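Local coordinates for N-acetylglucosamine-specific lectin (Saxidomus purpuratus, PDB 6A7T), which probably binds carbohydrates, recognising N-acetylated sugars such as N-acetylglucosamine and N-acetylgalactosamine through a C-type lectin domain without needing calcium for it, at residues 114-125 / 133-144. Sequence-based numbering, arbitrary orientation.
Sequences WGPGKPDNNKGC and EVVWQWNDHVDC
The carboxylate of Asp140 is gripped by the backbone of the loop at Asp120 and Asn121, in the sugar-binding region of a C-type lectin fold. The loop 114-125, with a cis peptide before Pro119, runs over strand 134-141. Asp120 N donates to Asp140 OD1 at 2.9 Å. Asn121 N donates to Asp140 OD2 at 2.8 Å. Both bonds use syn lone pairs, so the two peptides fix the rotation of the carboxylate. The carboxylate of Asp120 lies nearly parallel to that of Asp140, their planes 3° apart. Lys118 NZ forms a salt bridge with Asp120 OD2 (2.9 Å), which probably eases the crowding of negative charge. The side chain of Asn139 leaves with CG anti to the backbone N (chi1 -173°), and its OD1 lies 3.2 Å from Lys118 CE. Water 1 joins Asp120 OD2, Asn139 ND2 and Asp140 O. Lys118 and Asn139 have been seen to bind N-acetylated sugars, and Asp120, Asn139 and Asp140 a second calcium, not bound to this chain. Deeper in, Trp138 turns its edge to one face of Trp114, an edge-to-face pair with planes at 73°. Pro119 CD covers the opposite face of Trp114. Next to the Trp114 ring, Gly115 N donates to Trp138 O (3.0 Å). At the other end, Cys125 and His141 form an antiparallel hydrogen-bonded pair, and Cys125 SG is joined to Cys144 SG in a disulfide of 2.0 Å.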
ATOM      1  N   TRP B 114       3.246   8.663 -12.848  1.00 13.16           N
ATOM      2  CA  TRP B 114       2.960   9.153 -14.243  1.00 13.15           C
ATOM      3  C   TRP B 114       3.794  10.389 -14.580  1.00 13.08           C
ATOM      4  O   TRP B 114       4.025  11.294 -13.765  1.00 16.07           O
ATOM      5  CB  TRP B 114       1.495   9.524 -14.409  1.00 12.27           C
ATOM      6  CG  TRP B 114       0.510   8.429 -14.284  1.00 11.88           C
ATOM      7  CD1 TRP B 114      -0.383   8.249 -13.270  1.00 11.80           C
ATOM      8  CD2 TRP B 114       0.319   7.370 -15.218  1.00 12.06           C
ATOM      9  NE1 TRP B 114      -1.171   7.174 -13.546  1.00 13.47           N
ATOM     10  CE2 TRP B 114      -0.740   6.590 -14.718  1.00 11.92           C
ATOM     11  CE3 TRP B 114       0.950   6.998 -16.411  1.00 11.30           C
ATOM     12  CZ2 TRP B 114      -1.210   5.465 -15.377  1.00 12.18           C
ATOM     13  CZ3 TRP B 114       0.468   5.889 -17.061  1.00 11.96           C
ATOM     14  CH2 TRP B 114      -0.585   5.134 -16.555  1.00 12.95           C
ATOM     15  N   GLY B 115       4.263  10.427 -15.834  1.00 14.16           N
ATOM     16  CA  GLY B 115       4.938  11.578 -16.333  1.00 14.60           C
ATOM     17  C   GLY B 115       3.937  12.727 -16.474  1.00 15.28           C
ATOM     18  O   GLY B 115       2.730  12.493 -16.511  1.00 15.26           O
ATOM     19  N   PRO B 116       4.403  13.987 -16.569  1.00 16.69           N
ATOM     20  CA  PRO B 116       3.497  15.092 -16.927  1.00 18.98           C
ATOM     21  C   PRO B 116       2.647  14.839 -18.185  1.00 17.57           C
ATOM     22  O   PRO B 116       3.103  14.353 -19.231  1.00 17.26           O
ATOM     23  CB  PRO B 116       4.510  16.227 -17.083  1.00 18.89           C
ATOM     24  CG  PRO B 116       5.569  15.907 -16.062  1.00 21.76           C
ATOM     25  CD  PRO B 116       5.777  14.442 -16.357  1.00 19.05           C
ATOM     26  N   GLY B 117       1.358  15.106 -18.065  1.00 17.54           N
ATOM     27  CA  GLY B 117       0.469  14.909 -19.156  1.00 16.74           C
ATOM     28  C   GLY B 117      -0.034  13.485 -19.278  1.00 18.18           C
ATOM     29  O   GLY B 117      -0.907  13.230 -20.104  1.00 19.58           O
ATOM     30  N   LYS B 118       0.498  12.553 -18.465  1.00 17.50           N
ATOM     31  CA  LYS B 118       0.079  11.146 -18.554  1.00 17.62           C
ATOM     32  C   LYS B 118      -0.782  10.812 -17.330  1.00 15.04           C
ATOM     33  O   LYS B 118      -0.634  11.460 -16.298  1.00 16.76           O
ATOM     34  CB  LYS B 118       1.325  10.255 -18.642  1.00 17.27           C
ATOM     35  CG  LYS B 118       2.337  10.687 -19.696  1.00 17.80           C
ATOM     36  CD  LYS B 118       1.757  10.709 -21.087  1.00 19.16           C
ATOM     37  CE  LYS B 118       2.810  10.825 -22.169  1.00 19.76           C
ATOM     38  NZ  LYS B 118       2.190  10.727 -23.505  1.00 22.20           N
ATOM     39  N   PRO B 119      -1.662   9.805 -17.456  1.00 15.78           N
ATOM     40  CA  PRO B 119      -1.826   8.954 -18.624  1.00 15.64           C
ATOM     41  C   PRO B 119      -2.660   9.506 -19.795  1.00 17.14           C
ATOM     42  O   PRO B 119      -3.500  10.371 -19.603  1.00 19.58           O
ATOM     43  CB  PRO B 119      -2.544   7.723 -18.069  1.00 16.16           C
ATOM     44  CG  PRO B 119      -3.385   8.305 -16.954  1.00 16.67           C
ATOM     45  CD  PRO B 119      -2.503   9.362 -16.341  1.00 16.09           C
ATOM     46  N   ASP B 120      -2.504   8.917 -20.981  1.00 19.67           N
ATOM     47  CA  ASP B 120      -3.388   9.192 -22.148  1.00 20.60           C
ATOM     48  C   ASP B 120      -4.751   8.496 -22.017  1.00 22.97           C
ATOM     49  O   ASP B 120      -5.702   8.868 -22.727  1.00 20.71           O
ATOM     50  CB  ASP B 120      -2.679   8.789 -23.421  1.00 21.27           C
ATOM     51  CG  ASP B 120      -1.561   9.761 -23.726  1.00 23.51           C
ATOM     52  OD1 ASP B 120      -1.887  10.955 -23.958  1.00 27.30           O
ATOM     53  OD2 ASP B 120      -0.389   9.344 -23.701  1.00 21.39           O
ATOM     54  N   ASN B 121      -4.837   7.467 -21.156  1.00 21.37           N
ATOM     55  CA  ASN B 121      -6.073   6.675 -20.918  1.00 21.65           C
ATOM     56  C   ASN B 121      -6.428   5.927 -22.196  1.00 22.27           C
ATOM     57  O   ASN B 121      -7.527   6.072 -22.759  1.00 24.72           O
ATOM     58  CB  ASN B 121      -7.206   7.541 -20.349  1.00 24.32           C
ATOM     59  CG  ASN B 121      -6.882   7.987 -18.943  1.00 24.53           C
ATOM     60  OD1 ASN B 121      -6.933   9.163 -18.608  1.00 30.74           O
ATOM     61  ND2 ASN B 121      -6.507   7.036 -18.114  1.00 24.37           N
ATOM     62  N   ASN B 122      -5.484   5.099 -22.639  1.00 18.12           N
ATOM     63  CA  ASN B 122      -5.594   4.412 -23.884  1.00 18.57           C
ATOM     64  C   ASN B 122      -5.854   2.930 -23.603  1.00 17.65           C
ATOM     65  O   ASN B 122      -5.739   2.080 -24.485  1.00 16.54           O
ATOM     66  CB  ASN B 122      -4.373   4.772 -24.747  1.00 20.34           C
ATOM     67  CG  ASN B 122      -3.044   4.410 -24.100  1.00 22.41           C
ATOM     68  OD1 ASN B 122      -3.016   3.671 -23.113  1.00 21.18           O
ATOM     69  ND2 ASN B 122      -1.945   4.837 -24.706  1.00 21.41           N
ATOM     70  N   LYS B 123      -6.215   2.622 -22.340  1.00 17.02           N
ATOM     71  CA  LYS B 123      -6.407   1.255 -21.907  1.00 18.11           C
ATOM     72  C   LYS B 123      -5.202   0.387 -22.278  1.00 15.07           C
ATOM     73  O   LYS B 123      -5.317  -0.787 -22.666  1.00 19.50           O
ATOM     74  CB  LYS B 123      -7.701   0.696 -22.504  1.00 19.19           C
ATOM     75  CG  LYS B 123      -8.912   1.484 -22.042  1.00 20.67           C
ATOM     76  CD  LYS B 123     -10.222   0.777 -22.170  1.00 22.03           C
ATOM     77  CE  LYS B 123     -11.352   1.557 -21.507  1.00 23.34           C
ATOM     78  NZ  LYS B 123     -12.587   0.728 -21.426  1.00 24.13           N
ATOM     79  N   GLY B 124      -4.025   0.934 -22.034  1.00 15.63           N
ATOM     80  CA  GLY B 124      -2.845   0.256 -22.461  1.00 14.84           C
ATOM     81  C   GLY B 124      -2.022  -0.385 -21.349  1.00 15.04           C
ATOM     82  O   GLY B 124      -2.519  -0.774 -20.287  1.00 16.19           O
ATOM     83  N   CYS B 125      -0.722  -0.485 -21.627  1.00 13.31           N
ATOM     84  CA  CYS B 125       0.281  -1.085 -20.740  0.50 12.13           C
ATOM     85  C   CYS B 125       1.331  -0.032 -20.379  1.00 12.34           C
ATOM     86  O   CYS B 125       1.581   0.850 -21.148  1.00 12.31           O
ATOM     87  CB  CYS B 125       0.957  -2.296 -21.367  0.50 12.17           C
ATOM     88  SG  CYS B 125      -0.157  -3.701 -21.620  0.50 11.80           S
ATOM     89  N   GLU B 133       9.026  15.938 -21.735  1.00 21.89           N
ATOM     90  CA  GLU B 133       8.738  16.278 -20.331  1.00 24.00           C
ATOM     91  C   GLU B 133       8.521  15.008 -19.485  1.00 21.40           C
ATOM     92  O   GLU B 133       8.354  15.124 -18.281  1.00 21.08           O
ATOM     93  CB  GLU B 133       7.544  17.236 -20.242  1.00 27.81           C
ATOM     94  CG  GLU B 133       7.834  18.594 -20.879  1.00 32.96           C
ATOM     95  CD  GLU B 133       9.166  19.225 -20.472  1.00 39.06           C
ATOM     96  OE1 GLU B 133       9.945  19.612 -21.374  1.00 40.74           O
ATOM     97  OE2 GLU B 133       9.446  19.306 -19.249  1.00 41.79           O
ATOM     98  N   VAL B 134       8.502  13.822 -20.114  1.00 19.05           N
ATOM     99  CA  VAL B 134       8.468  12.552 -19.354  1.00 16.63           C
ATOM    100  C   VAL B 134       9.917  12.088 -19.130  1.00 15.60           C
ATOM    101  O   VAL B 134      10.568  11.544 -20.046  1.00 16.34           O
ATOM    102  CB  VAL B 134       7.608  11.486 -20.048  1.00 16.64           C
ATOM    103  CG1 VAL B 134       7.533  10.220 -19.201  1.00 14.47           C
ATOM    104  CG2 VAL B 134       6.190  12.002 -20.369  1.00 16.09           C
ATOM    105  N   VAL B 135      10.447  12.383 -17.950  1.00 15.98           N
ATOM    106  CA  VAL B 135      11.847  12.215 -17.653  1.00 14.43           C
ATOM    107  C   VAL B 135      12.037  10.948 -16.806  1.00 14.55           C
ATOM    108  O   VAL B 135      12.161  11.003 -15.604  1.00 14.39           O
ATOM    109  CB  VAL B 135      12.407  13.467 -16.961  1.00 17.48           C
ATOM    110  CG1 VAL B 135      13.898  13.401 -16.710  1.00 18.29           C
ATOM    111  CG2 VAL B 135      12.052  14.713 -17.761  1.00 18.83           C
ATOM    112  N   TRP B 136      12.060   9.803 -17.474  1.00 12.49           N
ATOM    113  CA  TRP B 136      12.040   8.499 -16.838  1.00 11.95           C
ATOM    114  C   TRP B 136      10.877   8.464 -15.825  1.00 10.63           C
ATOM    115  O   TRP B 136      11.065   8.260 -14.607  1.00 10.31           O
ATOM    116  CB  TRP B 136      13.400   8.151 -16.241  1.00 11.83           C
ATOM    117  CG  TRP B 136      14.442   7.816 -17.266  1.00 11.63           C
ATOM    118  CD1 TRP B 136      15.663   8.406 -17.461  1.00 14.01           C
ATOM    119  CD2 TRP B 136      14.347   6.779 -18.251  1.00 11.35           C
ATOM    120  NE1 TRP B 136      16.304   7.832 -18.519  1.00 14.43           N
ATOM    121  CE2 TRP B 136      15.533   6.812 -19.018  1.00 12.56           C
ATOM    122  CE3 TRP B 136      13.387   5.826 -18.577  1.00 10.39           C
ATOM    123  CZ2 TRP B 136      15.761   5.916 -20.064  1.00 11.50           C
ATOM    124  CZ3 TRP B 136      13.598   4.959 -19.629  1.00 10.36           C
ATOM    125  CH2 TRP B 136      14.787   4.995 -20.350  1.00 11.24           C
ATOM    126  N   GLN B 137       9.671   8.631 -16.345  1.00 11.33           N
ATOM    127  CA  GLN B 137       8.404   8.503 -15.599  1.00 11.10           C
ATOM    128  C   GLN B 137       7.448   7.597 -16.360  1.00 10.51           C
ATOM    129  O   GLN B 137       7.723   7.175 -17.528  1.00  9.87           O
ATOM    130  CB  GLN B 137       7.826   9.905 -15.359  1.00 13.07           C
ATOM    131  CG  GLN B 137       8.735  10.726 -14.484  1.00 13.94           C
ATOM    132  CD  GLN B 137       8.354  12.180 -14.522  1.00 18.49           C
ATOM    133  OE1 GLN B 137       8.510  12.868 -15.542  1.00 16.34           O
ATOM    134  NE2 GLN B 137       7.825  12.636 -13.398  1.00 17.33           N
ATOM    135  N   TRP B 138       6.271   7.331 -15.785  1.00  9.68           N
ATOM    136  CA  TRP B 138       5.398   6.299 -16.378  1.00  9.88           C
ATOM    137  C   TRP B 138       4.665   6.867 -17.595  1.00 10.05           C
ATOM    138  O   TRP B 138       4.180   7.980 -17.544  1.00 10.49           O
ATOM    139  CB  TRP B 138       4.336   5.749 -15.430  1.00 10.40           C
ATOM    140  CG  TRP B 138       4.877   5.199 -14.157  1.00 10.31           C
ATOM    141  CD1 TRP B 138       6.171   4.913 -13.818  1.00  9.43           C
ATOM    142  CD2 TRP B 138       4.066   4.932 -12.994  1.00 10.34           C
ATOM    143  NE1 TRP B 138       6.218   4.506 -12.502  1.00 11.56           N
ATOM    144  CE2 TRP B 138       4.944   4.491 -11.984  1.00 10.51           C
ATOM    145  CE3 TRP B 138       2.692   5.056 -12.721  1.00 11.57           C
ATOM    146  CZ2 TRP B 138       4.493   4.146 -10.707  1.00 10.49           C
ATOM    147  CZ3 TRP B 138       2.252   4.706 -11.459  1.00 11.33           C
ATOM    148  CH2 TRP B 138       3.139   4.216 -10.491  1.00 11.62           C
ATOM    149  N   ASN B 139       4.444   6.001 -18.563  1.00 10.45           N
ATOM    150  CA  ASN B 139       3.563   6.222 -19.694  1.00 10.29           C
ATOM    151  C   ASN B 139       2.717   4.990 -19.961  1.00 10.03           C
ATOM    152  O   ASN B 139       3.141   3.859 -19.667  1.00 10.32           O
ATOM    153  CB  ASN B 139       4.342   6.575 -20.984  1.00 11.36           C
ATOM    154  CG  ASN B 139       3.435   6.975 -22.121  1.00 12.32           C
ATOM    155  OD1 ASN B 139       2.389   7.633 -21.927  1.00 12.36           O
ATOM    156  ND2 ASN B 139       3.883   6.624 -23.327  1.00 12.35           N
ATOM    157  N   ASP B 140       1.538   5.197 -20.582  1.00 10.18           N
ATOM    158  CA  ASP B 140       0.682   4.159 -21.016  1.00 11.40           C
ATOM    159  C   ASP B 140       0.786   4.026 -22.538  1.00 11.71           C
ATOM    160  O   ASP B 140       0.654   4.972 -23.260  1.00 12.14           O
ATOM    161  CB  ASP B 140      -0.790   4.335 -20.617  1.00 12.86           C
ATOM    162  CG  ASP B 140      -1.442   5.664 -20.918  1.00 13.40           C
ATOM    163  OD1 ASP B 140      -0.726   6.682 -21.129  1.00 12.65           O
ATOM    164  OD2 ASP B 140      -2.722   5.666 -20.869  1.00 14.90           O
ATOM    165  N   HIS B 141       0.962   2.803 -22.984  1.00 13.20           N
ATOM    166  CA  HIS B 141       1.109   2.495 -24.425  1.00 13.01           C
ATOM    167  C   HIS B 141      -0.005   1.526 -24.858  1.00 13.84           C
ATOM    168  O   HIS B 141      -0.181   0.494 -24.251  1.00 13.20           O
ATOM    169  CB  HIS B 141       2.476   1.881 -24.661  1.00 12.91           C
ATOM    170  CG  HIS B 141       2.786   1.673 -26.102  1.00 13.72           C
ATOM    171  ND1 HIS B 141       2.983   2.733 -26.948  1.00 14.73           N
ATOM    172  CD2 HIS B 141       2.937   0.549 -26.829  1.00 13.79           C
ATOM    173  CE1 HIS B 141       3.227   2.254 -28.158  1.00 14.85           C
ATOM    174  NE2 HIS B 141       3.231   0.939 -28.120  1.00 14.49           N
ATOM    175  N   VAL B 142      -0.660   1.789 -26.011  1.00 14.93           N
ATOM    176  CA  VAL B 142      -1.846   1.043 -26.464  0.50 15.90           C
ATOM    177  C   VAL B 142      -1.489  -0.401 -26.798  1.00 16.63           C
ATOM    178  O   VAL B 142      -2.271  -1.315 -26.543  1.00 19.69           O
ATOM    179  CB  VAL B 142      -2.529   1.697 -27.690  0.50 16.42           C
ATOM    180  CG1 VAL B 142      -1.602   1.776 -28.890  0.50 18.26           C
ATOM    181  CG2 VAL B 142      -3.801   0.954 -28.091  0.50 16.35           C
ATOM    182  N   ASP B 143      -0.332  -0.591 -27.436  1.00 16.58           N
ATOM    183  CA  ASP B 143       0.037  -1.859 -27.972  1.00 18.72           C
ATOM    184  C   ASP B 143       0.847  -2.658 -26.950  1.00 19.79           C
ATOM    185  O   ASP B 143       2.059  -2.464 -26.792  1.00 19.53           O
ATOM    186  CB  ASP B 143       0.819  -1.685 -29.270  1.00 20.25           C
ATOM    187  CG  ASP B 143       0.858  -2.961 -30.085  1.00 24.15           C
ATOM    188  OD1 ASP B 143       0.630  -4.056 -29.512  1.00 21.66           O
ATOM    189  OD2 ASP B 143       1.149  -2.870 -31.293  1.00 30.40           O
ATOM    190  N   CYS B 144       0.172  -3.650 -26.376  1.00 18.71           N
ATOM    191  CA  CYS B 144       0.682  -4.485 -25.333  1.00 19.87           C
ATOM    192  C   CYS B 144       1.246  -5.781 -25.884  1.00 18.78           C
ATOM    193  O   CYS B 144       1.720  -6.614 -25.105  1.00 17.20           O
ATOM    194  CB  CYS B 144      -0.440  -4.788 -24.349  1.00 19.03           C
ATOM    195  SG  CYS B 144      -0.906  -3.311 -23.422  1.00 25.54           S
TER
HETATM  196  O   HOH W   1       1.546   7.293 -25.316  1.00 16.40           O
HETATM  197  O   HOH W   2      -4.713  -1.178 -25.573  1.00 29.39           O